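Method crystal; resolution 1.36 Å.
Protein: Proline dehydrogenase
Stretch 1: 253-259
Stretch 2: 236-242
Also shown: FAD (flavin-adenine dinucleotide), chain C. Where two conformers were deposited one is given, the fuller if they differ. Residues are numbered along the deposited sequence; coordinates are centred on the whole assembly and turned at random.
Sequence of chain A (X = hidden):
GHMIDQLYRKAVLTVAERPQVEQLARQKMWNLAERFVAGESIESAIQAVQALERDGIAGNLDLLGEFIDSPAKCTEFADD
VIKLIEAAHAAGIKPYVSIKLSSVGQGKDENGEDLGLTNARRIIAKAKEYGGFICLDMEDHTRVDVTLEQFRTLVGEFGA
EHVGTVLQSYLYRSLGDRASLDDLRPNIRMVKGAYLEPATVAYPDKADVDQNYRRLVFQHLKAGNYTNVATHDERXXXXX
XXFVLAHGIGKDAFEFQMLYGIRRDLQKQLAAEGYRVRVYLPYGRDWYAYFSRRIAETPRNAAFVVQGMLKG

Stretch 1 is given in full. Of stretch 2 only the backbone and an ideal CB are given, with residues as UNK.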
# COMPACT_ATOMS: atom_id res chain seq x y z
N ALA A 253 -17.22 5.46 -3.74
CA ALA A 253 -17.10 5.04 -2.33
C ALA A 253 -16.01 4.00 -2.08
O ALA A 253 -15.85 3.53 -0.94
CB ALA A 253 -18.45 4.49 -1.86
N PHE A 254 -15.27 3.63 -3.12
CA PHE A 254 -14.24 2.59 -2.99
C PHE A 254 -13.41 2.66 -4.23
O PHE A 254 -13.81 3.32 -5.21
CB PHE A 254 -14.86 1.18 -2.85
CG PHE A 254 -15.48 0.69 -4.10
CD1 PHE A 254 -14.78 -0.13 -4.96
CD2 PHE A 254 -16.76 1.14 -4.49
CE1 PHE A 254 -15.35 -0.56 -6.19
CE2 PHE A 254 -17.31 0.73 -5.69
CZ PHE A 254 -16.64 -0.11 -6.52
N GLU A 255 -12.27 1.98 -4.25
CA GLU A 255 -11.45 1.91 -5.47
C GLU A 255 -10.80 0.55 -5.53
O GLU A 255 -10.57 -0.11 -4.49
CB GLU A 255 -10.39 3.01 -5.52
CG GLU A 255 -9.32 2.94 -4.40
CD GLU A 255 -8.61 4.24 -4.21
OE1 GLU A 255 -7.36 4.25 -4.04
OE2 GLU A 255 -9.30 5.31 -4.21
N PHE A 256 -10.50 0.14 -6.76
CA PHE A 256 -9.63 -1.02 -6.99
C PHE A 256 -8.20 -0.53 -6.97
O PHE A 256 -7.89 0.60 -7.38
CB PHE A 256 -9.93 -1.67 -8.35
CG PHE A 256 -11.26 -2.35 -8.39
CD1 PHE A 256 -11.48 -3.53 -7.68
CD2 PHE A 256 -12.34 -1.74 -9.04
CE1 PHE A 256 -12.73 -4.15 -7.71
CE2 PHE A 256 -13.56 -2.34 -9.08
CZ PHE A 256 -13.79 -3.55 -8.40
N GLN A 257 -7.29 -1.41 -6.49
CA GLN A 257 -5.86 -1.10 -6.52
C GLN A 257 -5.08 -2.28 -7.04
O GLN A 257 -5.44 -3.43 -6.79
CB GLN A 257 -5.32 -0.73 -5.13
CG GLN A 257 -5.94 0.58 -4.58
CD GLN A 257 -5.25 1.05 -3.30
OE1 GLN A 257 -4.45 0.32 -2.71
NE2 GLN A 257 -5.58 2.26 -2.84
N MET A 258 -4.00 -1.99 -7.80
CA MET A 258 -3.15 -3.04 -8.41
C MET A 258 -1.70 -2.58 -8.27
O MET A 258 -1.43 -1.36 -8.13
CB MET A 258 -3.44 -3.15 -9.91
CG MET A 258 -4.74 -3.88 -10.21
SD MET A 258 -6.12 -2.77 -10.27
CE MET A 258 -7.42 -4.04 -10.30
N LEU A 259 -0.78 -3.54 -8.34
CA LEU A 259 0.64 -3.21 -8.37
C LEU A 259 1.06 -2.78 -9.78
O LEU A 259 0.57 -3.36 -10.78
CB LEU A 259 1.51 -4.38 -7.88
CG LEU A 259 1.20 -4.93 -6.46
CD1 LEU A 259 2.17 -6.12 -6.13
CD2 LEU A 259 1.34 -3.84 -5.44
N UNK A 236 -12.42 -12.31 -7.93
CA UNK A 236 -12.77 -11.45 -6.80
C UNK A 236 -13.26 -10.08 -7.30
O UNK A 236 -14.29 -9.56 -6.81
CB UNK A 236 -11.57 -11.28 -5.87
N UNK A 237 -12.54 -9.50 -8.25
CA UNK A 237 -12.93 -8.19 -8.79
C UNK A 237 -14.37 -8.27 -9.34
O UNK A 237 -15.19 -7.36 -9.09
CB UNK A 237 -11.96 -7.74 -9.88
N UNK A 238 -14.70 -9.29 -10.13
CA UNK A 238 -16.05 -9.40 -10.67
C UNK A 238 -17.09 -9.53 -9.55
O UNK A 238 -18.19 -8.97 -9.64
CB UNK A 238 -16.14 -10.60 -11.62
N UNK A 239 -16.76 -10.26 -8.48
CA UNK A 239 -17.71 -10.43 -7.37
C UNK A 239 -17.87 -9.11 -6.61
O UNK A 239 -18.97 -8.81 -6.13
CB UNK A 239 -17.24 -11.54 -6.42
N UNK A 240 -16.80 -8.31 -6.49
CA UNK A 240 -16.93 -6.98 -5.86
C UNK A 240 -17.84 -6.07 -6.70
O UNK A 240 -18.69 -5.38 -6.16
CB UNK A 240 -15.55 -6.33 -5.69
N UNK A 241 -17.68 -6.09 -8.03
CA UNK A 241 -18.55 -5.30 -8.90
C UNK A 241 -20.00 -5.70 -8.66
O UNK A 241 -20.90 -4.84 -8.58
CB UNK A 241 -18.17 -5.49 -10.37
N UNK A 242 -20.24 -7.00 -8.56
CA UNK A 242 -21.58 -7.50 -8.33
C UNK A 242 -22.12 -7.03 -6.97
O UNK A 242 -23.26 -6.55 -6.88
CB UNK A 242 -21.59 -9.03 -8.41
PA FAD C . -3.23 -13.94 -6.48
O1A FAD C . -4.32 -14.96 -6.11
O2A FAD C . -1.88 -14.15 -5.92
O5B FAD C . -3.02 -13.75 -7.95
C5B FAD C . -4.13 -13.47 -8.79
C4B FAD C . -3.75 -13.30 -10.25
O4B FAD C . -3.16 -12.03 -10.39
C3B FAD C . -2.71 -14.25 -10.72
O3B FAD C . -3.19 -15.52 -11.10
C2B FAD C . -2.12 -13.47 -11.84
O2B FAD C . -2.97 -13.43 -12.96
C1B FAD C . -2.05 -12.11 -11.24
N9A FAD C . -0.83 -11.86 -10.47
C8A FAD C . -0.75 -11.55 -9.11
N7A FAD C . 0.51 -11.37 -8.72
C5A FAD C . 1.30 -11.53 -9.85
C6A FAD C . 2.67 -11.48 -10.08
N6A FAD C . 3.59 -11.17 -9.03
N1A FAD C . 3.11 -11.71 -11.32
C2A FAD C . 2.27 -11.99 -12.34
N3A FAD C . 0.94 -12.06 -12.18
C4A FAD C . 0.46 -11.82 -10.96
N1 FAD C . 0.13 -7.46 1.05
C2 FAD C . 0.61 -7.20 2.30
O2 FAD C . 0.86 -8.23 3.07
N3 FAD C . 0.81 -5.93 2.76
C4 FAD C . 0.54 -4.82 1.97
O4 FAD C . 0.77 -3.58 2.44
C4X FAD C . 0.03 -5.05 0.62
N5 FAD C . -0.26 -3.99 -0.21
C5X FAD C . -0.77 -4.28 -1.45
C6 FAD C . -1.09 -3.22 -2.32
C7 FAD C . -1.65 -3.50 -3.60
C7M FAD C . -1.99 -2.35 -4.54
C8 FAD C . -1.88 -4.84 -3.97
C8M FAD C . -2.48 -5.18 -5.31
C9 FAD C . -1.53 -5.89 -3.11
C9A FAD C . -1.00 -5.62 -1.86
N10 FAD C . -0.69 -6.70 -1.00
C10 FAD C . -0.17 -6.42 0.23
C1' FAD C . -0.95 -8.08 -1.37
C2' FAD C . 0.20 -8.88 -1.88
O2' FAD C . 1.05 -7.96 -2.56
C3' FAD C . -0.62 -9.99 -2.58
O3' FAD C . -0.79 -11.17 -1.84
C4' FAD C . -0.29 -10.32 -3.98
O4' FAD C . -0.45 -9.13 -4.67
C5' FAD C . -1.25 -11.38 -4.48
O5' FAD C . -1.84 -10.94 -5.66
P FAD C . -3.41 -11.01 -5.92
O1P FAD C . -4.39 -10.49 -4.82
O2P FAD C . -3.52 -10.51 -7.38
O3P FAD C . -3.78 -12.57 -6.12

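The backbone of stretch 2 has phi/psi values between -57/-47 and -70/-35, so all seven positions are helical, and its axis runs nearly antiparallel to strand 254-259 (174°), 11.0 Å away at closest approach. On the strand, F254 and F256 point CA-to-CB toward the helix and M258 sends its methyl there, while E255 and Q257 are out of reach, their side chains hydrogen-bonded to each other (Q257 NE2 to E255 OE1, 2.9 Å). The surface on offer is therefore apolar.

At position 236, CA-to-CB points sideways and the ideal CB has nothing of stretch 1 within 5.5 Å. Stretch 1 sets little constraint, and many helix-compatible residues would fit. The residue is I236, whose end leads away.

Position 237 lies in register with F256, the CA atoms of the two residues 8.1 Å apart. Its ideal CB points sideways but is 4.3 Å from F256 CE1, and M258 CE lies beyond. Leu, Ile, Met or Val would suit this apolar site, a longer chain being needed to reach M258. I237, with chi1 m and chi2 t, touches both: CG2 lies 3.9 Å from F256 CE1, and CD1 lies 3.8 Å from M258 CE.

Position 238 directs CA-to-CB away, with nothing of stretch 1 within 5.5 Å of the ideal CB, so stretch 1 does not exclude a polar residue. It is D238, which makes no contact with the strand. Position 239 is out of reach of stretch 1 and leaves the choice open. D239 takes chi1 t and pairs along the helix with 242.

Position 240 points toward the strand, its ideal CB 4.1 Å from F256 CE1, with F254 CE1 farther along. A compact or medium aliphatic such as Val, Ile or Leu is favoured; a charge would find no partner on these rings. V240 places CG1 4.0 Å from F256 CE1 and 4.4 Å from F254 CE1, meeting both rings obliquely.

At position 241, CA-to-CB points sideways and the ideal CB is 5.2 Å from F256 CZ. An aliphatic stem could pack on the ring, whether the residue is apolar or ends in a polar group. K241 does so with CG, 4.2 Å from F256 CZ; its extended chain carries NZ to a hydrogen bond elsewhere in the structure.

Position 242 is out of reach, so stretch 1 gives no preference. R242 forms a salt bridge with D239, NH2 lying 2.9 Å from OD1, and NE donates to the same D239 OD1 at 3.0 Å.

Stretch 2 (236-242) IIDDVKR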
# COMPACT_ATOMS: atom_id res chain seq x y z
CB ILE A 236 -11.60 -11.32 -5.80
CG1 ILE A 236 -11.43 -12.65 -5.09
CG2 ILE A 236 -11.89 -10.15 -4.82
CD1 ILE A 236 -10.13 -12.71 -4.27
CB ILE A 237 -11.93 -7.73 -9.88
CG1 ILE A 237 -10.58 -7.36 -9.23
CG2 ILE A 237 -12.48 -6.58 -10.74
CD1 ILE A 237 -9.40 -7.31 -10.15
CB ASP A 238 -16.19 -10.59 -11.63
CG ASP A 238 -15.41 -10.41 -12.91
OD1 ASP A 238 -15.02 -9.28 -13.22
OD2 ASP A 238 -15.17 -11.43 -13.61
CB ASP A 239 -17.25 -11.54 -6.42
CG ASP A 239 -18.36 -12.02 -5.53
OD1 ASP A 239 -19.54 -11.99 -5.94
OD2 ASP A 239 -18.03 -12.48 -4.42
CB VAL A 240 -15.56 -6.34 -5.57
CG1 VAL A 240 -15.72 -4.86 -5.12
CG2 VAL A 240 -14.82 -7.17 -4.49
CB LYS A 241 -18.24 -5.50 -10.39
CG LYS A 241 -16.86 -5.07 -10.84
CD LYS A 241 -16.80 -5.11 -12.35
CE LYS A 241 -15.40 -4.94 -12.80
NZ LYS A 241 -15.19 -4.99 -14.28
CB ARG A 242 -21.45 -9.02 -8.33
CG ARG A 242 -22.74 -9.80 -8.09
CD ARG A 242 -23.17 -9.91 -6.62
NE ARG A 242 -22.13 -10.49 -5.75
CZ ARG A 242 -22.21 -10.56 -4.43
NH1 ARG A 242 -23.29 -10.08 -3.83
NH2 ARG A 242 -21.22 -11.06 -3.71
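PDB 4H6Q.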